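Local coordinates for protein glucosamine kinase (Streptacidiphilus jiangxiensis, PDB 6HWJ) that catalyses the magnesium-dependent transfer of phosphate from ATP to D-glucosamine, giving D-glucosamine 6-phosphate, at residues Ala102-Ala107 / Met163-Gly168; Glu128-Lys133 / Ala182-Tyr187; Pro189-Gly194 / Leu307-Arg312; Phe301-Ile306 / Val340-Ser345. All coordinates share one frame; numbering follows the deposited sequence.

Contact 1: Ala102-Ala107 / Met163-Gly168; sequences AFTGAA and MPRPWG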
loop_
_atom_site.group_PDB
_atom_site.type_symbol
_atom_site.label_atom_id
_atom_site.label_comp_id
_atom_site.label_asym_id
_atom_site.label_seq_id
_atom_site.Cartn_x
_atom_site.Cartn_y
_atom_site.Cartn_z
ATOM N N ALA A 102 13.473 10.084 -13.560
ATOM C CA ALA A 102 12.358 10.695 -14.275
ATOM C C ALA A 102 11.752 9.693 -15.245
ATOM O O ALA A 102 12.453 8.848 -15.802
ATOM C CB ALA A 102 12.823 11.941 -15.028
ATOM N N PHE A 103 10.443 9.790 -15.442
ATOM C CA PHE A 103 9.735 8.938 -16.379
ATOM C C PHE A 103 9.052 9.792 -17.442
ATOM O O PHE A 103 8.840 10.993 -17.261
ATOM C CB PHE A 103 8.694 8.058 -15.660
ATOM C CG PHE A 103 9.286 7.221 -14.560
ATOM C CD1 PHE A 103 9.826 5.976 -14.840
ATOM C CD2 PHE A 103 9.328 7.695 -13.268
ATOM C CE1 PHE A 103 10.387 5.207 -13.827
ATOM C CE2 PHE A 103 9.893 6.927 -12.250
ATOM C CZ PHE A 103 10.413 5.680 -12.537
ATOM N N THR A 104 8.716 9.149 -18.561
ATOM C CA THR A 104 8.052 9.842 -19.659
ATOM C C THR A 104 6.736 10.431 -19.177
ATOM O O THR A 104 5.948 9.762 -18.503
ATOM C CB THR A 104 7.817 8.879 -20.815
ATOM O OG1 THR A 104 9.083 8.454 -21.337
ATOM C CG2 THR A 104 7.014 9.551 -21.921
ATOM N N GLY A 105 6.509 11.700 -19.503
ATOM C CA GLY A 105 5.347 12.418 -19.026
ATOM C C GLY A 105 5.641 13.457 -17.961
ATOM O O GLY A 105 4.836 14.379 -17.773
ATOM N N ALA A 106 6.759 13.329 -17.242
ATOM C CA ALA A 106 7.163 14.400 -16.348
ATOM C C ALA A 106 7.266 15.704 -17.139
ATOM O O ALA A 106 7.791 15.732 -18.253
ATOM C CB ALA A 106 8.497 14.066 -15.678
ATOM N N ALA A 107 6.734 16.778 -16.576
ATOM C CA ALA A 107 6.807 18.102 -17.181
ATOM C C ALA A 107 6.986 19.132 -16.078
ATOM O O ALA A 107 6.478 18.949 -14.964
ATOM C CB ALA A 107 5.546 18.434 -17.996
ATOM N N MET A 163 -1.993 2.380 -12.938
ATOM C CA MET A 163 -1.612 3.118 -11.750
ATOM C C MET A 163 -1.477 4.586 -12.160
ATOM O O MET A 163 -1.284 4.870 -13.341
ATOM C CB MET A 163 -0.291 2.598 -11.173
ATOM C CG MET A 163 0.871 2.672 -12.127
ATOM S SD MET A 163 2.444 2.162 -11.373
ATOM C CE MET A 163 3.513 2.152 -12.784
ATOM N N PRO A 164 -1.563 5.524 -11.220
ATOM C CA PRO A 164 -1.275 6.923 -11.573
ATOM C C PRO A 164 0.074 6.980 -12.272
ATOM O O PRO A 164 1.062 6.417 -11.786
ATOM C CB PRO A 164 -1.259 7.646 -10.224
ATOM C CG PRO A 164 -2.013 6.763 -9.284
ATOM C CD PRO A 164 -1.731 5.345 -9.769
ATOM N N ARG A 165 0.105 7.604 -13.450
ATOM C CA ARG A 165 1.328 7.610 -14.225
ATOM C C ARG A 165 2.478 8.159 -13.368
ATOM O O ARG A 165 2.353 9.244 -12.797
ATOM C CB ARG A 165 1.173 8.462 -15.493
ATOM C CG ARG A 165 2.440 8.467 -16.351
ATOM C CD ARG A 165 2.540 9.709 -17.213
ATOM N NE ARG A 165 1.744 9.608 -18.432
ATOM C CZ ARG A 165 2.203 9.172 -19.602
ATOM N NH1 ARG A 165 1.389 9.125 -20.646
ATOM N NH2 ARG A 165 3.462 8.778 -19.730
ATOM N N PRO A 166 3.593 7.443 -13.253
ATOM C CA PRO A 166 4.740 7.989 -12.526
ATOM C C PRO A 166 5.436 9.059 -13.342
ATOM O O PRO A 166 5.677 8.887 -14.539
ATOM C CB PRO A 166 5.642 6.768 -12.308
ATOM C CG PRO A 166 5.342 5.905 -13.470
ATOM C CD PRO A 166 3.866 6.077 -13.758
ATOM N N TRP A 167 5.749 10.167 -12.674
ATOM C CA TRP A 167 6.569 11.230 -13.220
ATOM C C TRP A 167 8.013 11.142 -12.760
ATOM O O TRP A 167 8.930 11.369 -13.549
ATOM C CB TRP A 167 6.018 12.599 -12.796
ATOM C CG TRP A 167 4.745 13.019 -13.468
ATOM C CD1 TRP A 167 3.728 12.213 -13.887
ATOM C CD2 TRP A 167 4.354 14.363 -13.779
ATOM N NE1 TRP A 167 2.727 12.968 -14.440
ATOM C CE2 TRP A 167 3.083 14.293 -14.390
ATOM C CE3 TRP A 167 4.954 15.614 -13.600
ATOM C CZ2 TRP A 167 2.400 15.422 -14.814
ATOM C CZ3 TRP A 167 4.285 16.745 -14.039
ATOM C CH2 TRP A 167 3.019 16.644 -14.642
ATOM N N GLY A 168 8.234 10.831 -11.480
ATOM C CA GLY A 168 9.589 10.702 -10.997
ATOM C C GLY A 168 9.634 10.154 -9.592
ATOM O O GLY A 168 8.631 10.138 -8.865
HETATM O O HOH W 1 5.501 7.748 -16.829
#

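Contact 2: Glu128-Lys133 / Ala182-Tyr187; sequences ECAVVK and ASVVAY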
loop_
_atom_site.group_PDB
_atom_site.type_symbol
_atom_site.label_atom_id
_atom_site.label_comp_id
_atom_site.label_asym_id
_atom_site.label_seq_id
_atom_site.Cartn_x
_atom_site.Cartn_y
_atom_site.Cartn_z
ATOM N N GLU A 128 -1.973 21.313 -10.842
ATOM C CA GLU A 128 -3.273 20.638 -10.845
ATOM C C GLU A 128 -3.262 19.371 -11.694
ATOM O O GLU A 128 -4.302 18.930 -12.182
ATOM C CB GLU A 128 -4.381 21.590 -11.314
ATOM C CG GLU A 128 -4.554 22.788 -10.368
ATOM C CD GLU A 128 -4.852 22.363 -8.941
ATOM O OE1 GLU A 128 -5.591 21.375 -8.752
ATOM O OE2 GLU A 128 -4.351 23.020 -8.001
ATOM N N CYS A 129 -2.077 18.761 -11.862
ATOM C CA CYS A 129 -1.994 17.528 -12.635
ATOM C C CYS A 129 -0.963 16.546 -12.114
ATOM O O CYS A 129 -0.869 15.458 -12.669
ATOM C CB CYS A 129 -1.704 17.861 -14.114
ATOM S SG CYS A 129 -0.157 18.735 -14.398
ATOM N N ALA A 130 -0.212 16.857 -11.071
ATOM C CA ALA A 130 0.721 15.916 -10.473
ATOM C C ALA A 130 0.652 16.047 -8.960
ATOM O O ALA A 130 0.224 17.074 -8.425
ATOM C CB ALA A 130 2.160 16.144 -10.953
ATOM N N VAL A 131 1.083 14.988 -8.274
ATOM C CA VAL A 131 1.082 14.938 -6.814
ATOM C C VAL A 131 2.493 14.591 -6.359
ATOM O O VAL A 131 3.032 13.537 -6.731
ATOM C CB VAL A 131 0.094 13.904 -6.263
ATOM C CG1 VAL A 131 0.082 13.959 -4.739
ATOM C CG2 VAL A 131 -1.287 14.137 -6.842
ATOM N N VAL A 132 3.084 15.467 -5.569
ATOM C CA VAL A 132 4.370 15.244 -4.940
ATOM C C VAL A 132 4.093 14.785 -3.514
ATOM O O VAL A 132 3.397 15.473 -2.752
ATOM C CB VAL A 132 5.229 16.512 -4.930
ATOM C CG1 VAL A 132 6.525 16.264 -4.123
ATOM C CG2 VAL A 132 5.528 16.979 -6.338
ATOM N N LYS A 133 4.637 13.639 -3.155
ATOM C CA LYS A 133 4.474 13.064 -1.820
ATOM C C LYS A 133 5.858 12.998 -1.202
ATOM O O LYS A 133 6.705 12.231 -1.683
ATOM C CB LYS A 133 3.840 11.682 -1.894
ATOM C CG LYS A 133 3.631 11.026 -0.534
ATOM C CD LYS A 133 2.916 9.686 -0.693
ATOM C CE LYS A 133 2.620 9.044 0.660
ATOM N NZ LYS A 133 2.051 7.672 0.512
ATOM N N ALA A 182 10.837 11.070 -2.020
ATOM C CA ALA A 182 9.712 11.748 -2.661
ATOM C C ALA A 182 9.296 10.982 -3.906
ATOM O O ALA A 182 10.138 10.453 -4.631
ATOM C CB ALA A 182 10.045 13.190 -3.050
ATOM N N SER A 183 7.993 10.952 -4.160
ATOM C CA SER A 183 7.435 10.416 -5.386
ATOM C C SER A 183 6.579 11.490 -6.043
ATOM O O SER A 183 5.990 12.343 -5.365
ATOM C CB SER A 183 6.594 9.166 -5.118
ATOM O OG SER A 183 5.552 9.457 -4.209
ATOM N N VAL A 184 6.535 11.450 -7.374
ATOM C CA VAL A 184 5.701 12.331 -8.182
ATOM C C VAL A 184 4.926 11.449 -9.149
ATOM O O VAL A 184 5.523 10.715 -9.941
ATOM C CB VAL A 184 6.531 13.369 -8.936
ATOM C CG1 VAL A 184 5.644 14.409 -9.587
ATOM C CG2 VAL A 184 7.527 14.040 -7.989
ATOM N N VAL A 185 3.597 11.491 -9.058
ATOM C CA VAL A 185 2.727 10.699 -9.911
ATOM C C VAL A 185 1.581 11.587 -10.389
ATOM O O VAL A 185 1.314 12.656 -9.839
ATOM C CB VAL A 185 2.165 9.444 -9.197
ATOM C CG1 VAL A 185 3.283 8.595 -8.619
ATOM C CG2 VAL A 185 1.191 9.893 -8.102
ATOM N N ALA A 186 0.868 11.092 -11.399
ATOM C CA ALA A 186 -0.243 11.832 -11.961
ATOM C C ALA A 186 -1.328 12.023 -10.916
ATOM O O ALA A 186 -1.544 11.162 -10.050
ATOM C CB ALA A 186 -0.813 11.100 -13.175
ATOM N N TYR A 187 -1.967 13.183 -10.966
ATOM C CA TYR A 187 -3.114 13.513 -10.128
ATOM C C TYR A 187 -4.386 13.058 -10.839
ATOM O O TYR A 187 -4.569 13.351 -12.016
ATOM C CB TYR A 187 -3.143 15.032 -9.893
ATOM C CG TYR A 187 -4.295 15.566 -9.063
ATOM C CD1 TYR A 187 -4.692 14.926 -7.901
ATOM C CD2 TYR A 187 -4.948 16.737 -9.427
ATOM C CE1 TYR A 187 -5.726 15.433 -7.131
ATOM C CE2 TYR A 187 -5.978 17.251 -8.664
ATOM C CZ TYR A 187 -6.360 16.596 -7.517
ATOM O OH TYR A 187 -7.387 17.091 -6.749
HETATM O O HOH W 2 3.248 11.018 -5.350
#

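Contact 3: Pro189-Gly194 / Leu307-Arg312; sequences PGALDG and LRADGR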
loop_
_atom_site.group_PDB
_atom_site.type_symbol
_atom_site.label_atom_id
_atom_site.label_comp_id
_atom_site.label_asym_id
_atom_site.label_seq_id
_atom_site.Cartn_x
_atom_site.Cartn_y
_atom_site.Cartn_z
ATOM N N PRO A 189 -8.069 13.643 -10.178
ATOM C CA PRO A 189 -9.039 14.330 -9.302
ATOM C C PRO A 189 -10.405 13.662 -9.254
ATOM O O PRO A 189 -11.044 13.657 -8.196
ATOM C CB PRO A 189 -9.124 15.750 -9.906
ATOM C CG PRO A 189 -8.740 15.583 -11.343
ATOM C CD PRO A 189 -7.708 14.449 -11.361
ATOM N N GLY A 190 -10.863 13.090 -10.351
ATOM C CA GLY A 190 -12.186 12.481 -10.373
ATOM C C GLY A 190 -12.205 10.984 -10.150
ATOM O O GLY A 190 -12.937 10.266 -10.842
ATOM N N ALA A 191 -11.437 10.500 -9.170
ATOM C CA ALA A 191 -11.231 9.071 -8.973
ATOM C C ALA A 191 -11.631 8.664 -7.558
ATOM O O ALA A 191 -11.187 9.266 -6.577
ATOM C CB ALA A 191 -9.768 8.693 -9.239
ATOM N N LEU A 192 -12.447 7.631 -7.461
ATOM C CA LEU A 192 -12.863 7.055 -6.191
ATOM C C LEU A 192 -12.190 5.706 -5.990
ATOM O O LEU A 192 -11.788 5.035 -6.946
ATOM C CB LEU A 192 -14.390 6.867 -6.157
ATOM C CG LEU A 192 -15.216 8.140 -6.336
ATOM C CD1 LEU A 192 -16.686 7.806 -6.562
ATOM C CD2 LEU A 192 -15.047 9.052 -5.128
ATOM N N ASP A 193 -12.090 5.293 -4.733
ATOM C CA ASP A 193 -11.506 3.976 -4.456
ATOM C C ASP A 193 -12.617 2.938 -4.347
ATOM O O ASP A 193 -13.805 3.263 -4.275
ATOM C CB ASP A 193 -10.626 4.007 -3.195
ATOM C CG ASP A 193 -11.412 4.136 -1.899
ATOM O OD1 ASP A 193 -12.286 3.299 -1.610
ATOM O OD2 ASP A 193 -11.127 5.081 -1.147
ATOM N N GLY A 194 -12.202 1.671 -4.345
ATOM C CA GLY A 194 -13.123 0.564 -4.476
ATOM C C GLY A 194 -14.130 0.460 -3.356
ATOM O O GLY A 194 -15.220 -0.083 -3.550
ATOM N N LEU A 307 -8.243 2.745 -7.541
ATOM C CA LEU A 307 -9.026 3.865 -8.027
ATOM C C LEU A 307 -9.653 3.511 -9.373
ATOM O O LEU A 307 -9.033 2.826 -10.188
ATOM C CB LEU A 307 -8.144 5.095 -8.171
ATOM C CG LEU A 307 -7.330 5.440 -6.920
ATOM C CD1 LEU A 307 -6.386 6.603 -7.211
ATOM C CD2 LEU A 307 -8.226 5.762 -5.750
ATOM N N ARG A 308 -10.890 3.976 -9.596
ATOM C CA ARG A 308 -11.576 3.772 -10.864
ATOM C C ARG A 308 -12.217 5.070 -11.322
ATOM O O ARG A 308 -12.897 5.734 -10.537
ATOM C CB ARG A 308 -12.650 2.677 -10.756
ATOM C CG ARG A 308 -13.194 2.270 -12.099
ATOM C CD ARG A 308 -14.188 1.147 -12.006
ATOM N NE ARG A 308 -15.502 1.585 -11.565
ATOM C CZ ARG A 308 -16.541 0.769 -11.400
ATOM N NH1 ARG A 308 -17.697 1.247 -10.990
ATOM N NH2 ARG A 308 -16.418 -0.526 -11.662
ATOM N N ALA A 309 -11.989 5.435 -12.582
ATOM C CA ALA A 309 -12.675 6.558 -13.210
ATOM C C ALA A 309 -12.762 6.322 -14.713
ATOM O O ALA A 309 -11.763 5.984 -15.350
ATOM C CB ALA A 309 -11.943 7.881 -12.923
ATOM N N ASP A 310 -13.950 6.505 -15.276
ATOM C CA ASP A 310 -14.151 6.385 -16.728
ATOM C C ASP A 310 -13.651 5.039 -17.264
ATOM O O ASP A 310 -13.080 4.950 -18.350
ATOM C CB ASP A 310 -13.460 7.527 -17.466
ATOM C CG ASP A 310 -13.818 8.883 -16.907
ATOM O OD1 ASP A 310 -15.016 9.130 -16.663
ATOM O OD2 ASP A 310 -12.890 9.685 -16.696
ATOM N N GLY A 311 -13.858 3.983 -16.490
ATOM C CA GLY A 311 -13.464 2.665 -16.931
ATOM C C GLY A 311 -11.992 2.364 -16.807
ATOM O O GLY A 311 -11.575 1.264 -17.184
ATOM N N ARG A 312 -11.195 3.289 -16.266
ATOM C CA ARG A 312 -9.772 3.085 -16.045
ATOM C C ARG A 312 -9.521 2.746 -14.581
ATOM O O ARG A 312 -10.067 3.414 -13.687
ATOM C CB ARG A 312 -8.986 4.341 -16.427
ATOM C CG ARG A 312 -8.997 4.655 -17.914
ATOM C CD ARG A 312 -8.284 5.960 -18.190
ATOM N NE ARG A 312 -7.818 6.053 -19.570
ATOM C CZ ARG A 312 -8.584 6.394 -20.605
ATOM N NH1 ARG A 312 -8.063 6.451 -21.825
ATOM N NH2 ARG A 312 -9.869 6.672 -20.421
#

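Contact 4: Phe301-Ile306 / Val340-Ser345; sequences FHVGQI and VGMTAS. With MG (magnesium ion), chain C.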
loop_
_atom_site.group_PDB
_atom_site.type_symbol
_atom_site.label_atom_id
_atom_site.label_comp_id
_atom_site.label_asym_id
_atom_site.label_seq_id
_atom_site.Cartn_x
_atom_site.Cartn_y
_atom_site.Cartn_z
ATOM N N PHE A 301 -3.070 -5.291 -0.367
ATOM C CA PHE A 301 -3.840 -5.242 -1.608
ATOM C C PHE A 301 -5.295 -5.543 -1.307
ATOM O O PHE A 301 -5.614 -6.608 -0.763
ATOM C CB PHE A 301 -3.243 -6.246 -2.601
ATOM C CG PHE A 301 -3.651 -6.027 -4.029
ATOM C CD1 PHE A 301 -3.428 -4.815 -4.659
ATOM C CD2 PHE A 301 -4.214 -7.052 -4.752
ATOM C CE1 PHE A 301 -3.794 -4.631 -5.970
ATOM C CE2 PHE A 301 -4.585 -6.860 -6.073
ATOM C CZ PHE A 301 -4.362 -5.645 -6.678
ATOM N N HIS A 302 -6.174 -4.610 -1.668
ATOM C CA HIS A 302 -7.612 -4.753 -1.458
ATOM C C HIS A 302 -8.293 -3.677 -2.289
ATOM O O HIS A 302 -7.631 -2.812 -2.882
ATOM C CB HIS A 302 -7.972 -4.651 0.030
ATOM C CG HIS A 302 -7.541 -3.374 0.674
ATOM N ND1 HIS A 302 -8.243 -2.203 0.542
ATOM C CD2 HIS A 302 -6.480 -3.086 1.472
ATOM C CE1 HIS A 302 -7.637 -1.243 1.227
ATOM N NE2 HIS A 302 -6.559 -1.754 1.797
ATOM N N VAL A 303 -9.629 -3.725 -2.330
ATOM C CA VAL A 303 -10.348 -2.858 -3.271
ATOM C C VAL A 303 -10.151 -1.397 -2.928
ATOM O O VAL A 303 -10.306 -0.531 -3.785
ATOM C CB VAL A 303 -11.861 -3.187 -3.322
ATOM C CG1 VAL A 303 -12.081 -4.622 -3.706
ATOM C CG2 VAL A 303 -12.533 -2.836 -1.991
ATOM N N GLY A 304 -9.862 -1.084 -1.663
ATOM C CA GLY A 304 -9.596 0.298 -1.284
ATOM C C GLY A 304 -8.337 0.875 -1.887
ATOM O O GLY A 304 -8.143 2.088 -1.798
ATOM N N GLN A 305 -7.468 0.038 -2.457
ATOM C CA GLN A 305 -6.238 0.495 -3.084
ATOM C C GLN A 305 -6.407 0.662 -4.591
ATOM O O GLN A 305 -5.425 0.913 -5.291
ATOM C CB GLN A 305 -5.093 -0.479 -2.823
ATOM C CG GLN A 305 -4.936 -0.941 -1.372
ATOM C CD GLN A 305 -4.446 0.155 -0.455
ATOM O OE1 GLN A 305 -4.746 1.343 -0.652
ATOM N NE2 GLN A 305 -3.665 -0.234 0.565
ATOM N N ILE A 306 -7.622 0.482 -5.107
ATOM C CA ILE A 306 -7.878 0.572 -6.548
ATOM C C ILE A 306 -8.772 1.773 -6.806
ATOM O O ILE A 306 -9.933 1.804 -6.368
ATOM C CB ILE A 306 -8.522 -0.710 -7.107
ATOM C CG1 ILE A 306 -7.721 -1.957 -6.700
ATOM C CG2 ILE A 306 -8.628 -0.599 -8.634
ATOM C CD1 ILE A 306 -6.342 -2.072 -7.331
ATOM N N VAL A 340 -5.198 -13.292 -2.385
ATOM C CA VAL A 340 -6.191 -13.515 -1.345
ATOM C C VAL A 340 -6.641 -12.199 -0.741
ATOM O O VAL A 340 -7.786 -12.075 -0.296
ATOM C CB VAL A 340 -5.669 -14.470 -0.251
ATOM C CG1 VAL A 340 -5.339 -15.832 -0.846
ATOM C CG2 VAL A 340 -4.481 -13.872 0.491
ATOM N N GLY A 341 -5.759 -11.214 -0.676
ATOM C CA GLY A 341 -6.172 -9.887 -0.209
ATOM C C GLY A 341 -7.309 -9.320 -1.050
ATOM O O GLY A 341 -8.296 -8.811 -0.519
ATOM N N MET A 342 -7.210 -9.443 -2.369
ATOM C CA MET A 342 -8.243 -8.887 -3.238
ATOM C C MET A 342 -9.498 -9.749 -3.244
ATOM O O MET A 342 -10.607 -9.214 -3.178
ATOM C CB MET A 342 -7.707 -8.699 -4.662
ATOM C CG MET A 342 -8.642 -7.923 -5.571
ATOM S SD MET A 342 -9.071 -6.286 -4.920
ATOM C CE MET A 342 -7.521 -5.411 -5.126
ATOM N N THR A 343 -9.362 -11.080 -3.279
ATOM C CA THR A 343 -10.560 -11.919 -3.294
ATOM C C THR A 343 -11.300 -11.821 -1.963
ATOM O O THR A 343 -12.533 -11.809 -1.939
ATOM C CB THR A 343 -10.229 -13.386 -3.599
ATOM O OG1 THR A 343 -9.312 -13.894 -2.623
ATOM C CG2 THR A 343 -9.627 -13.531 -4.989
ATOM N N ALA A 344 -10.566 -11.785 -0.843
ATOM C CA ALA A 344 -11.203 -11.513 0.440
ATOM C C ALA A 344 -11.931 -10.162 0.406
ATOM O O ALA A 344 -13.083 -10.048 0.841
ATOM C CB ALA A 344 -10.163 -11.511 1.559
ATOM N N SER A 345 -11.255 -9.123 -0.096
ATOM C CA SER A 345 -11.855 -7.796 -0.170
ATOM C C SER A 345 -13.154 -7.807 -0.987
ATOM O O SER A 345 -14.144 -7.179 -0.599
ATOM C CB SER A 345 -10.850 -6.816 -0.778
ATOM O OG SER A 345 -11.283 -5.483 -0.640
HETATM MG MG MG C . -4.619 2.857 0.772
HETATM O O HOH W 3 -6.815 2.985 0.541
HETATM O O HOH W 4 -4.701 4.205 -0.761
HETATM O O HOH W 5 -4.902 4.729 1.834
#

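Contact 1: Ala102-Ala107 / Met163-Gly168
Trp-167 lays one face of its indole against the type II beta turn that runs from Phe-103 to Ala-106, where strand 98-102 ends at the border of a six-stranded antiparallel sheet. Gly-105 O sits over the middle of the ring system, 3.8 Å above its plane, while Ala-106 CA covers the same face nearer the rim. The Trp-167 side chain sets out away from the turn overall, yet its CB still touches Ala-106 CB; chi1 (-72°) puts CG anti to the carbonyl carbon, and chi2 (33°) turns the indole so that one face lies against the turn. On the backbone, Phe-103 N donates to Trp-167 O at 2.9 Å. The ring of Phe-103 brings its edge to the Trp-167/Gly-168 peptide, and its CD2 meets Pro-166 CB at 3.9 Å.

Thr-104 O takes two donors. Arg-165 NH2 reaches it at 2.9 Å in a bent bond (135° at the hydrogen), the oxygen lying somewhat out of the guanidinium plane. A water donates to the same Thr-104 O at 2.7 Å and also to Pro-166 O at 2.6 Å, tying the turn to the start of strand 166-172. Gly-105 takes positive phi at the third position of the turn, as is usual for type II.

Farther out, Phe-103 and Pro-166 both rest on Ala-156 of helix 148-157. Trp-167 and Gly-168 together face Val-184 in a classic beta bulge, which alters the strand's regular alternation just where the indole leaves it. At the far end of that indole, CZ3 comes within 3.2 Å of Ala-107 O.

Contact 2: Glu128-Lys133 / Ala182-Tyr187
Tyr-187 can be traced from its root to its hydroxyl along Glu-128 to Val-131. Its CB lies 3.5 Å from Cys-129 C, and its backbone N donates to Cys-129 O. A chi1 of 179° puts CG anti to the backbone N, on the side of segment 128-133. From there CD1 meets Val-131 CG2 at 3.7 Å, while CD2, on the other side of the ring, has Glu-128 O 3.6 Å away in the ring plane. Farther along, CE2 passes Glu-128 OE1 at 4.1 Å. The two side chains run side by side in the same direction, with carboxylate and ring planes 78° apart. At the tip, Tyr-187 OH makes a weak hydrogen bond to Arg-113, whose guanidinium also forms a salt bridge with Glu-128 OE1.

Behind the tyrosine, the strands pair antiparallel through reciprocal backbone bonds, Val-131 with Val-185 and Lys-133 with Ser-183. A water donates to Val-131 O at 2.9 Å and lies 3.0 Å from Ser-183 OG, adding a second partner to a carbonyl already used by Val-185 N. On the opposite sheet face, Val-132 CG2 and Val-184 CG2 touch at 3.9 Å beneath helix 79-88. Lys-133 shares the face of Ser-183 and stretches fully extended toward Asp-118 and Asp-319, long and weak ion pairs both.

Lys-133, Ala-186 and Tyr-187 are inferred to bind ATP. A lysine on one central strand, paired with a strand that runs out into the linker between lobes, is consistent with the nucleotide site of the protein-kinase-like fold.

Contact 3: Pro189-Gly194 / Leu307-Arg312
Leu-192 and Arg-308 meet through one backbone hydrogen bond, Arg-308 N to Leu-192 O at 3.0 Å, and the close part of the contact gathers around that oxygen. Leu-307 CA also points its hydrogen at it, at 3.2 Å. On the sheet face shared by Leu-307 and Asp-193, Leu-307 lays CD2 3.9 Å from Asp-193 CB, and it sets its own CB 4.1 Å from Ala-191 CB. Asp-193, inferred to bind ATP, holds CG in the crowded position between backbone N and carbonyl carbon (chi1 72°), and OD1 caps the following helix through a weak bond to Trp-195 N. Farther along, Gly-190 O presses on the methyl of Ala-309, 3.3 Å from CB.

The strand 192-193 is thus a two-residue edge added to the hairpin of strands 306-309 and 312-315. Lying between the substrate-binding Asp-300 and the magnesium ligand Asp-317, this hairpin is consistent with the one that follows the catalytic loop in protein-kinase-like phosphotransferases. The turn of the 306-309/312-315 hairpin is type I', Ala-309 to Arg-312, closed by Arg-312 N to Ala-309 O at 2.9 Å and the reverse bond at 3.0 Å.

The face of Leu-192 and Arg-308 is looser. Both side chains project there, but the leucine is exposed and the two do not interlock. The arginine instead turns its NH2 to a salt bridge with Asp-201 and a hydrogen bond with Tyr-313 OH. Leu-192 N, though buried by the contact, has no partner in the model.

Contact 4: Phe301-Ile306 / Val340-Ser345
Ser-345 OG receives the backbone N-H of Val-303 at 2.9 Å in a nearly straight bond (174°), joining the start of a 3-10 turn to helix 335-356. The hydroxyl stands anti to its own backbone N (chi1 -169°), and the carbons of Val-303 and His-302 close around it, Val-303 CG2 at 3.2 Å.

One turn earlier on the helix, Met-342 bends at chi2 and chi3 and sets its methyl over a face of the Phe-301 ring, CE lying 3.5 Å from the centroid and 17° off the normal. This CH-pi contact is backed by an oblique Met-aromatic approach of SD. The sulfur also meets Val-303 CG1 at 3.6 Å, and CE touches Ile-306 CG1 at 3.8 Å. Gly-341 lets the helix backbone come close to Phe-301 O.

On the other side of the loop, Gln-305 packs its CG over the centre of the His-302 ring and binds magnesium through OE1 at 2.1 Å. Its NE2 is held by Asp-300 O, so both ends of the amide are fixed. Asp-317 and three waters are the other modelled ligands, one of these waters donating to Gly-304 O at 2.8 Å.

A buried, mostly apolar contact thus joins helix 335-356 to a loop whose far side carries the metal site; among the modelled protein ligands, the carboxylate of Asp-317 is probably what offsets the ion's charge, since the amide of Gln-305 is neutral.

In the fold
Contacts 1 and 2, centres 9 Å apart, belong to one antiparallel sheet: strand 166-172 pairs with strand 179-186, and Arg-165 O lies 2.8 Å from Ala-186 N. Contact 3 follows contact 2 directly in sequence, its centre about 16 Å away, so the chain passes from this sheet into the small hairpin sheet. Contacts 3 and 4 touch, Asp-193 CB lying 3.4 Å from Gly-304 O, although their centres are 15 Å apart. The Asp-193 side chain is about 7 Å from the magnesium bound by Gln-305; that of Lys-133 is about 6 Å from another magnesium ion. Contacts 2, 3 and 4 thus border the active-site cleft. Contact 1 lies farthest from contact 4, centres 25 Å apart.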